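Local structure of arginyl-trna synthetase (Thermus thermophilus, 1IQ0) at residues 415-420 with 428-433; 466-471 with 531-536; 475-480 with 576-581. The protein probably catalyses the ATP-dependent attachment of L-arginine to tRNA(Arg), with release of AMP and diphosphate. All coordinates share one frame; numbering follows the deposited sequence.

Interaction 1 (415-420 with 428-433); sequences RARAIV and PDKEEA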
ATOM      1  N   ARG A 415      17.197 -19.490   1.912  1.00 36.48           N
ATOM      2  CA  ARG A 415      16.236 -20.581   1.944  1.00 37.07           C
ATOM      3  C   ARG A 415      15.527 -20.771   0.605  1.00 38.46           C
ATOM      4  O   ARG A 415      15.268 -21.902   0.195  1.00 41.87           O
ATOM      5  CB  ARG A 415      15.215 -20.345   3.056  1.00 38.49           C
ATOM      6  CG  ARG A 415      15.849 -20.106   4.417  1.00 35.64           C
ATOM      7  CD  ARG A 415      14.845 -20.320   5.532  1.00 34.26           C
ATOM      8  NE  ARG A 415      15.402 -20.008   6.845  1.00 34.82           N
ATOM      9  CZ  ARG A 415      14.946 -20.517   7.987  1.00 40.12           C
ATOM     10  NH1 ARG A 415      13.929 -21.368   7.973  1.00 41.26           N
ATOM     11  NH2 ARG A 415      15.498 -20.171   9.145  1.00 42.06           N
ATOM     12  N   ALA A 416      15.220 -19.670  -0.076  1.00 38.79           N
ATOM     13  CA  ALA A 416      14.554 -19.752  -1.371  1.00 39.06           C
ATOM     14  C   ALA A 416      15.458 -20.474  -2.356  1.00 40.97           C
ATOM     15  O   ALA A 416      14.993 -21.277  -3.164  1.00 42.28           O
ATOM     16  CB  ALA A 416      14.240 -18.367  -1.895  1.00 19.59           C
ATOM     17  N   ARG A 417      16.751 -20.174  -2.279  1.00 40.18           N
ATOM     18  CA  ARG A 417      17.754 -20.773  -3.152  1.00 43.39           C
ATOM     19  C   ARG A 417      17.723 -22.297  -3.032  1.00 44.15           C
ATOM     20  O   ARG A 417      17.755 -23.011  -4.032  1.00 42.18           O
ATOM     21  CB  ARG A 417      19.145 -20.250  -2.772  1.00 68.55           C
ATOM     22  CG  ARG A 417      20.216 -20.416  -3.846  1.00 74.37           C
ATOM     23  CD  ARG A 417      19.866 -19.618  -5.094  1.00 81.12           C
ATOM     24  NE  ARG A 417      21.017 -19.381  -5.965  1.00 84.44           N
ATOM     25  CZ  ARG A 417      21.712 -20.332  -6.581  1.00 88.57           C
ATOM     26  NH1 ARG A 417      21.385 -21.609  -6.429  1.00 87.97           N
ATOM     27  NH2 ARG A 417      22.737 -20.002  -7.356  1.00 89.12           N
ATOM     28  N   ALA A 418      17.652 -22.791  -1.800  1.00 60.23           N
ATOM     29  CA  ALA A 418      17.617 -24.228  -1.566  1.00 61.10           C
ATOM     30  C   ALA A 418      16.347 -24.839  -2.148  1.00 63.04           C
ATOM     31  O   ALA A 418      16.369 -25.950  -2.677  1.00 67.04           O
ATOM     32  CB  ALA A 418      17.703 -24.519  -0.070  1.00 35.25           C
ATOM     33  N   ILE A 419      15.242 -24.107  -2.051  1.00 54.62           N
ATOM     34  CA  ILE A 419      13.963 -24.578  -2.569  1.00 53.58           C
ATOM     35  C   ILE A 419      13.988 -24.700  -4.092  1.00 55.76           C
ATOM     36  O   ILE A 419      13.405 -25.624  -4.656  1.00 55.65           O
ATOM     37  CB  ILE A 419      12.815 -23.628  -2.166  1.00 43.57           C
ATOM     38  CG1 ILE A 419      12.715 -23.549  -0.640  1.00 39.91           C
ATOM     39  CG2 ILE A 419      11.491 -24.130  -2.733  1.00 39.83           C
ATOM     40  CD1 ILE A 419      11.684 -22.550  -0.146  1.00 37.22           C
ATOM     41  N   VAL A 420      14.663 -23.765  -4.753  1.00 51.60           N
ATOM     42  CA  VAL A 420      14.752 -23.775  -6.208  1.00 54.75           C
ATOM     43  C   VAL A 420      15.692 -24.871  -6.712  1.00 58.34           C
ATOM     44  O   VAL A 420      15.558 -25.343  -7.841  1.00 59.64           O
ATOM     45  CB  VAL A 420      15.233 -22.402  -6.744  1.00 56.06           C
ATOM     46  CG1 VAL A 420      15.387 -22.450  -8.255  1.00 55.26           C
ATOM     47  CG2 VAL A 420      14.236 -21.317  -6.357  1.00 53.97           C
ATOM     48  N   PRO A 428      17.504 -22.440 -15.451  1.00 72.35           N
ATOM     49  CA  PRO A 428      18.621 -21.656 -15.993  1.00 72.04           C
ATOM     50  C   PRO A 428      19.292 -20.757 -14.952  1.00 72.26           C
ATOM     51  O   PRO A 428      20.379 -21.073 -14.468  1.00 72.59           O
ATOM     52  CB  PRO A 428      17.976 -20.869 -17.136  1.00 61.24           C
ATOM     53  CG  PRO A 428      16.516 -20.805 -16.746  1.00 62.61           C
ATOM     54  CD  PRO A 428      16.267 -22.189 -16.210  1.00 61.74           C
ATOM     55  N   ASP A 429      18.649 -19.643 -14.608  1.00 91.90           N
ATOM     56  CA  ASP A 429      19.200 -18.726 -13.610  1.00 90.21           C
ATOM     57  C   ASP A 429      18.515 -18.960 -12.265  1.00 88.32           C
ATOM     58  O   ASP A 429      17.419 -18.459 -12.017  1.00 87.36           O
ATOM     59  CB  ASP A 429      19.003 -17.272 -14.048  1.00 79.72           C
ATOM     60  CG  ASP A 429      19.703 -16.285 -13.125  1.00 79.62           C
ATOM     61  OD1 ASP A 429      19.667 -15.070 -13.414  1.00 78.84           O
ATOM     62  OD2 ASP A 429      20.291 -16.723 -12.113  1.00 81.06           O
ATOM     63  N   LYS A 430      19.176 -19.722 -11.400  1.00 66.06           N
ATOM     64  CA  LYS A 430      18.641 -20.055 -10.084  1.00 64.44           C
ATOM     65  C   LYS A 430      18.654 -18.888  -9.105  1.00 62.11           C
ATOM     66  O   LYS A 430      17.757 -18.767  -8.273  1.00 61.39           O
ATOM     67  CB  LYS A 430      19.422 -21.226  -9.479  1.00 80.41           C
ATOM     68  CG  LYS A 430      19.432 -22.484 -10.335  1.00 84.07           C
ATOM     69  CD  LYS A 430      20.227 -23.599  -9.671  1.00 87.56           C
ATOM     70  CE  LYS A 430      20.325 -24.824 -10.571  1.00 91.88           C
ATOM     71  NZ  LYS A 430      18.983 -25.355 -10.942  1.00 94.47           N
ATOM     72  N   GLU A 431      19.670 -18.035  -9.196  1.00 47.10           N
ATOM     73  CA  GLU A 431      19.773 -16.895  -8.292  1.00 45.04           C
ATOM     74  C   GLU A 431      18.624 -15.908  -8.495  1.00 40.61           C
ATOM     75  O   GLU A 431      18.005 -15.458  -7.528  1.00 39.18           O
ATOM     76  CB  GLU A 431      21.112 -16.181  -8.473  1.00 67.84           C
ATOM     77  CG  GLU A 431      21.351 -15.085  -7.445  1.00 76.40           C
ATOM     78  CD  GLU A 431      21.122 -15.564  -6.017  1.00 80.27           C
ATOM     79  OE1 GLU A 431      21.817 -16.509  -5.581  1.00 81.40           O
ATOM     80  OE2 GLU A 431      20.243 -14.997  -5.331  1.00 81.24           O
ATOM     81  N   GLU A 432      18.340 -15.571  -9.749  1.00 42.77           N
ATOM     82  CA  GLU A 432      17.252 -14.656 -10.047  1.00 41.99           C
ATOM     83  C   GLU A 432      15.938 -15.271  -9.558  1.00 39.94           C
ATOM     84  O   GLU A 432      15.068 -14.572  -9.033  1.00 36.77           O
ATOM     85  CB  GLU A 432      17.170 -14.389 -11.552  1.00 47.98           C
ATOM     86  CG  GLU A 432      15.992 -13.514 -11.945  1.00 53.62           C
ATOM     87  CD  GLU A 432      16.112 -12.090 -11.424  1.00 55.73           C
ATOM     88  OE1 GLU A 432      16.544 -11.896 -10.269  1.00 59.91           O
ATOM     89  OE2 GLU A 432      15.758 -11.159 -12.175  1.00 56.13           O
ATOM     90  N   ALA A 433      15.805 -16.585  -9.723  1.00 38.98           N
ATOM     91  CA  ALA A 433      14.604 -17.293  -9.288  1.00 36.59           C
ATOM     92  C   ALA A 433      14.459 -17.212  -7.772  1.00 34.93           C
ATOM     93  O   ALA A 433      13.362 -16.990  -7.255  1.00 35.51           O
ATOM     94  CB  ALA A 433      14.666 -18.752  -9.721  1.00 43.56           C
TER
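Arg417 and Val420, about one turn apart on helix 405-423, face the opening turn of helix 430-448 at nearly the same spacing: the CA atoms of Arg417 and Glu431 are 6.7 Å apart, and those of Val420 and Lys430 6.6 Å. That opening turn is capped by Asp429, whose OD2 accepts a weak bond from Glu432 N. Arg417 makes the polar half of the contact. Its CG is anti to the backbone N (chi1 -161°) and the chain bends at chi2, which lays the guanidinium across the start of the second helix. From there NE donates to Glu431 OE1 at 3.0 Å, a salt bridge with an N-H...O angle of 157°. The acceptor lies close to the guanidinium plane, whereas NE comes from above the plane of the carboxylate. NH1 is paired with Glu421 on its own helix, so acids grip the group at two nitrogens. Lys430 CB rests over one guanidinium face, 3.6 Å from NH1 of Arg417; the lysine amine bonds to Pro425 O. Arginine suits the site because its flat, polar head can pair at the edge and pack on a face. Deeper in, Val420 CG1 meets Ala433 CB at 4.0 Å. The contact joins consecutive helices of the class I catalytic region; further along helix 430-448, Ala434 and Val437 continue the interface against Arg417 and Ala416, while Ile419 packs on Phe465.

Interaction 2 (466-471 with 531-536); sequences EGDTGP and YLLDLA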
ATOM      1  N   GLU A 466       3.072 -24.078  -0.462  1.00 32.08           N
ATOM      2  CA  GLU A 466       1.778 -24.669  -0.140  1.00 35.16           C
ATOM      3  C   GLU A 466       0.838 -23.838   0.739  1.00 35.38           C
ATOM      4  O   GLU A 466      -0.366 -24.090   0.748  1.00 39.10           O
ATOM      5  CB  GLU A 466       1.976 -26.046   0.507  1.00 42.18           C
ATOM      6  CG  GLU A 466       2.402 -27.150  -0.460  1.00 47.76           C
ATOM      7  CD  GLU A 466       3.815 -26.973  -0.997  1.00 55.97           C
ATOM      8  OE1 GLU A 466       4.762 -26.917  -0.183  1.00 60.69           O
ATOM      9  OE2 GLU A 466       3.982 -26.901  -2.235  1.00 54.54           O
ATOM     10  N   GLY A 467       1.363 -22.861   1.476  1.00 33.41           N
ATOM     11  CA  GLY A 467       0.501 -22.056   2.337  1.00 30.01           C
ATOM     12  C   GLY A 467      -0.052 -20.799   1.676  1.00 27.68           C
ATOM     13  O   GLY A 467       0.085 -20.630   0.462  1.00 23.91           O
ATOM     14  N   ASP A 468      -0.692 -19.931   2.468  1.00 24.02           N
ATOM     15  CA  ASP A 468      -1.246 -18.667   1.969  1.00 23.33           C
ATOM     16  C   ASP A 468      -0.082 -17.681   1.966  1.00 24.12           C
ATOM     17  O   ASP A 468       0.045 -16.820   2.851  1.00 22.00           O
ATOM     18  CB  ASP A 468      -2.358 -18.157   2.886  1.00 41.26           C
ATOM     19  CG  ASP A 468      -3.499 -19.144   3.022  1.00 46.03           C
ATOM     20  OD1 ASP A 468      -4.002 -19.636   1.987  1.00 50.24           O
ATOM     21  OD2 ASP A 468      -3.901 -19.427   4.167  1.00 49.21           O
ATOM     22  N   THR A 469       0.752 -17.811   0.942  1.00 25.02           N
ATOM     23  CA  THR A 469       1.960 -17.020   0.812  1.00 22.71           C
ATOM     24  C   THR A 469       2.145 -16.449  -0.591  1.00 21.20           C
ATOM     25  O   THR A 469       1.407 -16.794  -1.518  1.00 19.63           O
ATOM     26  CB  THR A 469       3.154 -17.918   1.080  1.00 23.67           C
ATOM     27  OG1 THR A 469       3.218 -18.895   0.037  1.00 24.49           O
ATOM     28  CG2 THR A 469       2.996 -18.653   2.413  1.00 23.03           C
ATOM     29  N   GLY A 470       3.154 -15.592  -0.742  1.00 17.91           N
ATOM     30  CA  GLY A 470       3.457 -15.027  -2.046  1.00 16.58           C
ATOM     31  C   GLY A 470       3.923 -16.117  -2.998  1.00 19.49           C
ATOM     32  O   GLY A 470       3.490 -16.169  -4.149  1.00 19.32           O
ATOM     33  N   PRO A 471       4.831 -17.002  -2.557  1.00 22.76           N
ATOM     34  CA  PRO A 471       5.306 -18.078  -3.439  1.00 23.77           C
ATOM     35  C   PRO A 471       4.153 -18.961  -3.941  1.00 25.85           C
ATOM     36  O   PRO A 471       4.191 -19.452  -5.066  1.00 27.26           O
ATOM     37  CB  PRO A 471       6.289 -18.833  -2.551  1.00 21.44           C
ATOM     38  CG  PRO A 471       6.885 -17.716  -1.721  1.00 21.13           C
ATOM     39  CD  PRO A 471       5.643 -16.930  -1.328  1.00 16.32           C
ATOM     40  N   TYR A 531      -7.658 -11.566  -2.325  1.00 15.98           N
ATOM     41  CA  TYR A 531      -8.272 -11.979  -3.581  1.00 16.07           C
ATOM     42  C   TYR A 531      -7.326 -12.895  -4.362  1.00 19.60           C
ATOM     43  O   TYR A 531      -7.760 -13.872  -4.977  1.00 20.50           O
ATOM     44  CB  TYR A 531      -8.602 -10.777  -4.474  1.00 18.59           C
ATOM     45  CG  TYR A 531      -8.982 -11.205  -5.877  1.00 16.99           C
ATOM     46  CD1 TYR A 531     -10.219 -11.805  -6.134  1.00 18.02           C
ATOM     47  CD2 TYR A 531      -8.080 -11.084  -6.938  1.00 17.49           C
ATOM     48  CE1 TYR A 531     -10.548 -12.276  -7.415  1.00 16.57           C
ATOM     49  CE2 TYR A 531      -8.399 -11.555  -8.224  1.00 22.09           C
ATOM     50  CZ  TYR A 531      -9.637 -12.151  -8.450  1.00 20.87           C
ATOM     51  OH  TYR A 531      -9.965 -12.626  -9.705  1.00 18.80           O
ATOM     52  N   LEU A 532      -6.039 -12.566  -4.348  1.00 18.06           N
ATOM     53  CA  LEU A 532      -5.057 -13.359  -5.076  1.00 18.18           C
ATOM     54  C   LEU A 532      -4.920 -14.763  -4.498  1.00 19.49           C
ATOM     55  O   LEU A 532      -4.705 -15.719  -5.237  1.00 17.85           O
ATOM     56  CB  LEU A 532      -3.703 -12.648  -5.093  1.00 24.16           C
ATOM     57  CG  LEU A 532      -3.673 -11.337  -5.894  1.00 22.46           C
ATOM     58  CD1 LEU A 532      -2.258 -10.765  -5.872  1.00 25.16           C
ATOM     59  CD2 LEU A 532      -4.118 -11.586  -7.334  1.00 20.20           C
ATOM     60  N   LEU A 533      -5.041 -14.886  -3.179  1.00 21.84           N
ATOM     61  CA  LEU A 533      -4.969 -16.192  -2.538  1.00 24.06           C
ATOM     62  C   LEU A 533      -6.170 -17.006  -3.009  1.00 27.20           C
ATOM     63  O   LEU A 533      -6.031 -18.170  -3.389  1.00 28.89           O
ATOM     64  CB  LEU A 533      -5.010 -16.057  -1.011  1.00 20.65           C
ATOM     65  CG  LEU A 533      -3.695 -15.667  -0.330  1.00 25.29           C
ATOM     66  CD1 LEU A 533      -3.902 -15.518   1.174  1.00 22.09           C
ATOM     67  CD2 LEU A 533      -2.653 -16.743  -0.607  1.00 23.73           C
ATOM     68  N   ASP A 534      -7.348 -16.382  -2.987  1.00 26.13           N
ATOM     69  CA  ASP A 534      -8.568 -17.050  -3.418  1.00 24.75           C
ATOM     70  C   ASP A 534      -8.515 -17.465  -4.891  1.00 24.24           C
ATOM     71  O   ASP A 534      -8.948 -18.557  -5.247  1.00 24.52           O
ATOM     72  CB  ASP A 534      -9.785 -16.147  -3.192  1.00 27.71           C
ATOM     73  CG  ASP A 534     -10.028 -15.841  -1.719  1.00 30.33           C
ATOM     74  OD1 ASP A 534      -9.616 -16.647  -0.860  1.00 34.79           O
ATOM     75  OD2 ASP A 534     -10.653 -14.806  -1.417  1.00 34.21           O
ATOM     76  N   LEU A 535      -7.988 -16.593  -5.746  1.00 18.21           N
ATOM     77  CA  LEU A 535      -7.914 -16.906  -7.164  1.00 20.48           C
ATOM     78  C   LEU A 535      -6.921 -18.039  -7.407  1.00 21.63           C
ATOM     79  O   LEU A 535      -7.172 -18.932  -8.220  1.00 21.09           O
ATOM     80  CB  LEU A 535      -7.510 -15.676  -7.974  1.00 11.71           C
ATOM     81  CG  LEU A 535      -7.527 -15.902  -9.494  1.00 14.67           C
ATOM     82  CD1 LEU A 535      -8.948 -16.304  -9.956  1.00 14.23           C
ATOM     83  CD2 LEU A 535      -7.076 -14.637 -10.199  1.00 13.85           C
ATOM     84  N   ALA A 536      -5.797 -18.004  -6.700  1.00 23.01           N
ATOM     85  CA  ALA A 536      -4.792 -19.040  -6.850  1.00 22.33           C
ATOM     86  C   ALA A 536      -5.367 -20.370  -6.367  1.00 23.23           C
ATOM     87  O   ALA A 536      -5.076 -21.424  -6.939  1.00 22.62           O
ATOM     88  CB  ALA A 536      -3.540 -18.679  -6.064  1.00 10.75           C
TER
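The carboxylate of Asp468 is the flat group that meets the other segment: Leu533 CD1 comes within 4.1 Å of its CG, and the two side chains cross at about a right angle. The Tyr531 ring takes no part; Leu535 CB lies over one face, and its OH reaches Asp508 O on helix 500-509. The closer contacts of Leu533 are with the backbone and CB of the turn. CD1 sits 3.5 Å from Asp468 CB, and CD2 lies 3.5 Å from Asp468 CA and 3.9 Å from Thr469 N. The leucine's CG is anti to its carbonyl carbon (chi1 -80°), which sets the two methyls alongside the aspartate's CA-CB bond, one by each atom. Asp468 is the centre of an inverse gamma turn, closed by a weak bond from Thr469 N to Gly467 O. Thr469 is the N-cap of helix 470-487, its OG1 bonding to Tyr472 N and also to Ser464 O. The contact thus packs the turn before that helix against helix 525-544 of the anticodon-binding region. With an alanine here in place of Leu533 both methyls would be gone, and a gap would probably open beside the turn, where Tyr472, Val473 and Phe444 would also lose a neighbour. No hydrogen bond crosses the contact, so its chemistry is that of shape: leucine shields the carbon part of an exposed aspartate, while Lys448 NZ binds the Asp468 carbonyl.

Interaction 3 (475-480 with 576-581); sequences YAHARA and TLATGL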
ATOM      1  N   TYR A 475       3.572 -19.554  -7.755  1.00 22.38           N
ATOM      2  CA  TYR A 475       3.575 -20.898  -8.328  1.00 24.18           C
ATOM      3  C   TYR A 475       2.351 -21.135  -9.219  1.00 22.15           C
ATOM      4  O   TYR A 475       2.450 -21.766 -10.269  1.00 20.34           O
ATOM      5  CB  TYR A 475       3.615 -21.952  -7.218  1.00 38.39           C
ATOM      6  CG  TYR A 475       3.841 -23.347  -7.748  1.00 48.33           C
ATOM      7  CD1 TYR A 475       5.071 -23.713  -8.298  1.00 50.90           C
ATOM      8  CD2 TYR A 475       2.813 -24.291  -7.745  1.00 53.23           C
ATOM      9  CE1 TYR A 475       5.273 -24.982  -8.832  1.00 56.72           C
ATOM     10  CE2 TYR A 475       3.003 -25.564  -8.280  1.00 58.76           C
ATOM     11  CZ  TYR A 475       4.235 -25.902  -8.823  1.00 62.29           C
ATOM     12  OH  TYR A 475       4.427 -27.155  -9.360  1.00 69.37           O
ATOM     13  N   ALA A 476       1.199 -20.630  -8.796  1.00 22.47           N
ATOM     14  CA  ALA A 476      -0.020 -20.772  -9.580  1.00 20.74           C
ATOM     15  C   ALA A 476       0.172 -20.044 -10.911  1.00 22.03           C
ATOM     16  O   ALA A 476      -0.286 -20.509 -11.956  1.00 20.07           O
ATOM     17  CB  ALA A 476      -1.215 -20.187  -8.815  1.00 16.83           C
ATOM     18  N   HIS A 477       0.856 -18.901 -10.872  1.00 23.43           N
ATOM     19  CA  HIS A 477       1.116 -18.146 -12.091  1.00 20.70           C
ATOM     20  C   HIS A 477       2.056 -18.915 -13.015  1.00 23.56           C
ATOM     21  O   HIS A 477       1.824 -18.986 -14.223  1.00 21.94           O
ATOM     22  CB  HIS A 477       1.744 -16.782 -11.782  1.00 17.39           C
ATOM     23  CG  HIS A 477       2.229 -16.061 -13.003  1.00 19.69           C
ATOM     24  ND1 HIS A 477       3.474 -16.280 -13.551  1.00 21.39           N
ATOM     25  CD2 HIS A 477       1.609 -15.176 -13.823  1.00 18.32           C
ATOM     26  CE1 HIS A 477       3.603 -15.562 -14.653  1.00 23.02           C
ATOM     27  NE2 HIS A 477       2.484 -14.883 -14.840  1.00 20.20           N
ATOM     28  N   ALA A 478       3.121 -19.474 -12.445  1.00 16.51           N
ATOM     29  CA  ALA A 478       4.094 -20.225 -13.233  1.00 19.81           C
ATOM     30  C   ALA A 478       3.471 -21.489 -13.836  1.00 20.48           C
ATOM     31  O   ALA A 478       3.781 -21.863 -14.960  1.00 23.49           O
ATOM     32  CB  ALA A 478       5.315 -20.590 -12.365  1.00 17.66           C
ATOM     33  N   ARG A 479       2.588 -22.139 -13.087  1.00 22.67           N
ATOM     34  CA  ARG A 479       1.922 -23.343 -13.570  1.00 22.80           C
ATOM     35  C   ARG A 479       1.046 -22.995 -14.780  1.00 22.36           C
ATOM     36  O   ARG A 479       1.093 -23.670 -15.803  1.00 23.42           O
ATOM     37  CB  ARG A 479       1.051 -23.946 -12.466  1.00 39.80           C
ATOM     38  CG  ARG A 479       0.439 -25.303 -12.807  1.00 44.18           C
ATOM     39  CD  ARG A 479       1.213 -26.445 -12.153  1.00 51.79           C
ATOM     40  NE  ARG A 479       0.417 -27.162 -11.155  1.00 56.66           N
ATOM     41  CZ  ARG A 479      -0.153 -26.594 -10.096  1.00 60.30           C
ATOM     42  NH1 ARG A 479      -0.020 -25.289  -9.883  1.00 64.73           N
ATOM     43  NH2 ARG A 479      -0.856 -27.331  -9.243  1.00 56.37           N
ATOM     44  N   ALA A 480       0.246 -21.941 -14.655  1.00 24.69           N
ATOM     45  CA  ALA A 480      -0.632 -21.519 -15.743  1.00 23.58           C
ATOM     46  C   ALA A 480       0.196 -21.128 -16.963  1.00 25.40           C
ATOM     47  O   ALA A 480      -0.122 -21.503 -18.091  1.00 25.19           O
ATOM     48  CB  ALA A 480      -1.492 -20.335 -15.297  1.00 18.17           C
ATOM     49  N   THR A 576      -4.029 -12.180 -14.913  1.00 22.04           N
ATOM     50  CA  THR A 576      -4.613 -11.589 -13.712  1.00 22.79           C
ATOM     51  C   THR A 576      -3.697 -11.768 -12.499  1.00 23.99           C
ATOM     52  O   THR A 576      -3.552 -10.854 -11.684  1.00 21.04           O
ATOM     53  CB  THR A 576      -5.998 -12.202 -13.414  1.00 23.77           C
ATOM     54  OG1 THR A 576      -6.879 -11.908 -14.506  1.00 22.39           O
ATOM     55  CG2 THR A 576      -6.582 -11.626 -12.129  1.00 21.29           C
ATOM     56  N   LEU A 577      -3.080 -12.939 -12.376  1.00 21.57           N
ATOM     57  CA  LEU A 577      -2.174 -13.165 -11.261  1.00 23.25           C
ATOM     58  C   LEU A 577      -0.903 -12.325 -11.425  1.00 24.03           C
ATOM     59  O   LEU A 577      -0.386 -11.784 -10.446  1.00 24.44           O
ATOM     60  CB  LEU A 577      -1.815 -14.643 -11.150  1.00 16.81           C
ATOM     61  CG  LEU A 577      -2.948 -15.564 -10.704  1.00 17.32           C
ATOM     62  CD1 LEU A 577      -2.409 -16.976 -10.567  1.00 16.24           C
ATOM     63  CD2 LEU A 577      -3.529 -15.074  -9.361  1.00 14.73           C
ATOM     64  N   ALA A 578      -0.408 -12.207 -12.659  1.00 19.32           N
ATOM     65  CA  ALA A 578       0.801 -11.422 -12.928  1.00 20.95           C
ATOM     66  C   ALA A 578       0.565  -9.950 -12.601  1.00 21.83           C
ATOM     67  O   ALA A 578       1.388  -9.311 -11.954  1.00 23.01           O
ATOM     68  CB  ALA A 578       1.226 -11.567 -14.405  1.00 14.86           C
ATOM     69  N   THR A 579      -0.566  -9.421 -13.059  1.00 19.11           N
ATOM     70  CA  THR A 579      -0.926  -8.030 -12.812  1.00 20.28           C
ATOM     71  C   THR A 579      -1.156  -7.792 -11.319  1.00 20.85           C
ATOM     72  O   THR A 579      -0.619  -6.845 -10.747  1.00 22.10           O
ATOM     73  CB  THR A 579      -2.190  -7.650 -13.612  1.00 22.51           C
ATOM     74  OG1 THR A 579      -1.879  -7.695 -15.010  1.00 20.67           O
ATOM     75  CG2 THR A 579      -2.674  -6.238 -13.247  1.00 21.24           C
ATOM     76  N   GLY A 580      -1.946  -8.660 -10.690  1.00 21.65           N
ATOM     77  CA  GLY A 580      -2.209  -8.528  -9.266  1.00 21.67           C
ATOM     78  C   GLY A 580      -0.924  -8.561  -8.449  1.00 21.70           C
ATOM     79  O   GLY A 580      -0.699  -7.712  -7.591  1.00 21.24           O
ATOM     80  N   LEU A 581      -0.074  -9.541  -8.720  1.00 25.91           N
ATOM     81  CA  LEU A 581       1.196  -9.681  -8.012  1.00 27.57           C
ATOM     82  C   LEU A 581       2.035  -8.408  -8.127  1.00 27.96           C
ATOM     83  O   LEU A 581       2.620  -7.938  -7.152  1.00 28.37           O
ATOM     84  CB  LEU A 581       1.969 -10.870  -8.584  1.00 21.23           C
ATOM     85  CG  LEU A 581       2.168 -12.129  -7.725  1.00 25.17           C
ATOM     86  CD1 LEU A 581       1.221 -12.172  -6.540  1.00 18.07           C
ATOM     87  CD2 LEU A 581       1.999 -13.342  -8.616  1.00 20.99           C
TER
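His477 lays the end of its imidazole obliquely against Ala578, with NE2 3.6 Å and CD2 3.7 Å from the alanine CB, while Leu577 CB lies at the ring edge, near its plane. CG of the histidine is anti to the backbone N (chi1 171°), a setting that carries the ring past Leu577 to reach Ala578. The ring nitrogens each have a weak polar partner, ND1 with Pro589 O and NE2 with Gln574 OE1, so this buried ring is not wholly without polar company. On the other flank Leu577 extends CD1 to Ala476 CB at 3.8 Å, and the same methyl comes 3.8 Å from His477 N. Leucine fits because it reaches the backbone of the facing helix, and the two alanines fit because each leaves room for a larger partner. The CA atoms of His477 and Leu577 are only 6.0 Å apart, and the short helical segments run roughly antiparallel, their axes 9.5 Å apart with an angle of 146° between directions. The contact joins helix 470-487 to helix 562-583 in the helical anticodon-binding domain; helix 525-544 packs against both, Trp539 touching Ala476 and Leu535 touching Leu577.

How the interactions relate
Interactions 2 and 3 share helix 470-487, one at its capped start and the other further along. Their centres are about 10 Å apart, and they touch where Leu532 and Leu535 of 531-536 pack on 576-581, so helices 470-487, 525-544 and 562-583 form one bundle. Both are buried and lack hydrogen bonds between their segments, although interaction 2 has an exposed aspartate at its margin. Interaction 1 lies apart, its centre about 20 Å from that of interaction 2 and 18 Å from that of interaction 3. Partly buried and in the catalytic part of the enzyme, it alone combines a salt bridge with an apolar pair. Helix 430-448 connects the regions, since Val437 also touches Pro471.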